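Local coordinates for protein EcmrR transcriptional regulator (Escherichia coli, PDB 6WL5) that probably senses multiple drugs through its GyrI-like small-molecule-binding domain and, as a MerR-family regulator, activates transcription in response, at residues I22-D25 / F26-I30. Numbering follows the deposited sequence.
Sequences IVPD and FSSYI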
ATOM      1  N   ILE A  22       6.837   0.852  13.296  1.00 21.58           N
ATOM      2  CA  ILE A  22       8.139   1.389  12.905  1.00 21.62           C
ATOM      3  C   ILE A  22       9.032   0.200  12.566  1.00 19.68           C
ATOM      4  O   ILE A  22       9.335  -0.618  13.450  1.00 22.79           O
ATOM      5  CB  ILE A  22       8.799   2.188  14.040  1.00 24.24           C
ATOM      6  CG1 ILE A  22       7.914   3.310  14.568  1.00 28.74           C
ATOM      7  CG2 ILE A  22      10.138   2.748  13.570  1.00 26.89           C
ATOM      8  CD1 ILE A  22       7.557   4.301  13.488  1.00 28.61           C
ATOM      9  N   VAL A  23       9.505   0.128  11.322  1.00 20.28           N
ATOM     10  CA  VAL A  23      10.229  -1.055  10.866  1.00 19.67           C
ATOM     11  C   VAL A  23      11.686  -0.770  10.508  1.00 19.28           C
ATOM     12  O   VAL A  23      12.002   0.288   9.937  1.00 19.72           O
ATOM     13  CB  VAL A  23       9.501  -1.750   9.696  1.00 18.77           C
ATOM     14  CG1 VAL A  23       8.135  -2.220  10.136  1.00 20.95           C
ATOM     15  CG2 VAL A  23       9.433  -0.832   8.470  1.00 19.74           C
ATOM     16  N   PRO A  24      12.610  -1.692  10.825  1.00 19.39           N
ATOM     17  CA  PRO A  24      14.015  -1.429  10.505  1.00 20.12           C
ATOM     18  C   PRO A  24      14.284  -1.302   9.022  1.00 18.65           C
ATOM     19  O   PRO A  24      15.166  -0.536   8.614  1.00 20.95           O
ATOM     20  CB  PRO A  24      14.762  -2.630  11.105  1.00 23.88           C
ATOM     21  CG  PRO A  24      13.840  -3.283  12.016  1.00 25.03           C
ATOM     22  CD  PRO A  24      12.455  -2.846  11.731  1.00 19.74           C
ATOM     23  N   ASP A  25      13.593  -2.101   8.223  1.00 18.70           N
ATOM     24  CA  ASP A  25      13.764  -2.172   6.779  1.00 18.45           C
ATOM     25  C   ASP A  25      12.572  -2.941   6.209  1.00 15.06           C
ATOM     26  O   ASP A  25      11.723  -3.469   6.935  1.00 16.85           O
ATOM     27  CB  ASP A  25      15.110  -2.791   6.398  1.00 18.90           C
ATOM     28  CG  ASP A  25      15.351  -4.127   7.063  1.00 19.55           C
ATOM     29  OD1 ASP A  25      14.445  -4.988   7.167  1.00 18.81           O
ATOM     30  OD2 ASP A  25      16.492  -4.309   7.544  1.00 29.20           O
ATOM     31  N   PHE A  26      12.518  -2.996   4.893  1.00 17.03           N
ATOM     32  CA  PHE A  26      11.376  -3.612   4.212  1.00 15.46           C
ATOM     33  C   PHE A  26      11.284  -5.121   4.469  1.00 14.53           C
ATOM     34  O   PHE A  26      10.187  -5.646   4.689  1.00 14.60           O
ATOM     35  CB  PHE A  26      11.536  -3.357   2.725  1.00 16.26           C
ATOM     36  CG  PHE A  26      10.386  -3.839   1.879  1.00 14.76           C
ATOM     37  CD1 PHE A  26       9.259  -3.062   1.685  1.00 16.09           C
ATOM     38  CD2 PHE A  26      10.430  -5.086   1.245  1.00 15.24           C
ATOM     39  CE1 PHE A  26       8.208  -3.525   0.892  1.00 17.12           C
ATOM     40  CE2 PHE A  26       9.406  -5.515   0.437  1.00 16.50           C
ATOM     41  CZ  PHE A  26       8.304  -4.744   0.263  1.00 19.16           C
ATOM     42  N   SER A  27      12.415  -5.838   4.443  1.00 14.78           N
ATOM     43  CA  SER A  27      12.366  -7.277   4.689  1.00 14.85           C
ATOM     44  C   SER A  27      11.813  -7.571   6.075  1.00 16.74           C
ATOM     45  O   SER A  27      11.044  -8.543   6.247  1.00 15.87           O
ATOM     46  CB  SER A  27      13.750  -7.906   4.529  1.00 17.48           C
ATOM     47  OG  SER A  27      14.248  -7.869   3.205  1.00 16.59           O
ATOM     48  N   SER A  28      12.218  -6.771   7.081  1.00 15.74           N
ATOM     49  CA  SER A  28      11.739  -6.994   8.439  1.00 16.56           C
ATOM     50  C   SER A  28      10.242  -6.752   8.519  1.00 15.73           C
ATOM     51  O   SER A  28       9.508  -7.502   9.177  1.00 19.88           O
ATOM     52  CB  SER A  28      12.501  -6.126   9.435  1.00 20.11           C
ATOM     53  OG  SER A  28      13.889  -6.423   9.423  1.00 21.99           O
ATOM     54  N   TYR A  29       9.778  -5.728   7.820  1.00 16.40           N
ATOM     55  CA  TYR A  29       8.372  -5.370   7.804  1.00 15.92           C
ATOM     56  C   TYR A  29       7.532  -6.478   7.207  1.00 16.49           C
ATOM     57  O   TYR A  29       6.519  -6.889   7.777  1.00 18.87           O
ATOM     58  CB  TYR A  29       8.219  -4.122   6.937  1.00 15.69           C
ATOM     59  CG  TYR A  29       6.793  -3.751   6.558  1.00 15.64           C
ATOM     60  CD1 TYR A  29       5.758  -3.849   7.472  1.00 15.58           C
ATOM     61  CD2 TYR A  29       6.499  -3.345   5.276  1.00 16.49           C
ATOM     62  CE1 TYR A  29       4.461  -3.546   7.136  1.00 15.72           C
ATOM     63  CE2 TYR A  29       5.199  -3.016   4.909  1.00 15.71           C
ATOM     64  CZ  TYR A  29       4.177  -3.129   5.854  1.00 16.65           C
ATOM     65  OH  TYR A  29       2.870  -2.845   5.520  1.00 16.80           O
ATOM     66  N   ILE A  30       7.924  -6.986   6.043  1.00 16.50           N
ATOM     67  CA  ILE A  30       7.011  -7.914   5.400  1.00 17.61           C
ATOM     68  C   ILE A  30       6.859  -9.228   6.178  1.00 18.72           C
ATOM     69  O   ILE A  30       5.807  -9.864   6.088  1.00 18.28           O
ATOM     70  CB  ILE A  30       7.294  -8.126   3.904  1.00 18.09           C
ATOM     71  CG1 ILE A  30       8.626  -8.844   3.737  1.00 17.11           C
ATOM     72  CG2 ILE A  30       7.241  -6.779   3.139  1.00 18.71           C
ATOM     73  CD1 ILE A  30       9.021  -8.986   2.284  1.00 20.16           C
TER
HETATM   74  O   HOH W   1      16.857  -6.651   8.842  1.00 45.56           O
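D25 and S28 grip each other across the first turn of helix 26-31, where D25 is the N-cap of a helix that follows closely on strand 7-23 in the GyrI-like domain. D25 OD1 carries the contact by accepting two bonds: one from S28 N at 2.9 Å, arriving nearly in line with the carboxylate C-O bond, and one from S28 OG at 2.7 Å, which comes from the syn side but 34° out of the carboxylate plane. The backbone N-H thus finds the acceptor that a residue one turn earlier would supply inside a helix, and the N-H and the hydroxyl together, with a water on OD2, hold the carboxylate's orientation. D25 reaches this point because CG lies between its own backbone N and carbonyl carbon (chi1 53°), which brings OD1 within bonding distance of S28, three residues on. An alanine here would remove both bonds, and would probably leave S28 N without its capping acceptor and the hydroxyl without its carboxylate partner. The helix's own bonding begins at the same residue, with Y29 N donating to D25 O at 3.1 Å. Alongside, the P24 ring rests on the serine, CD lying 4.0 Å from S28 CB.

V23 and Y29, both buried, pack together: both valine methyls approach the tyrosine CB, CG1 at 3.7 Å, and CG1 also nears the ring obliquely at CD1. With CG anti to its backbone N (chi1 168°), Y29 sends its ring away from the turn onto V71 and F73 of strand 69-77, while its hydroxyl hydrogen-bonds T57 of strand 55-59. F26, one residue past the cap, meets Y106 and a bound cetyl-trimethyl-ammonium, which places the turn beside a ligand pocket. At the cap itself, a water donates to both D25 OD2, at 2.7 Å, and S28 OG, at 3.0 Å.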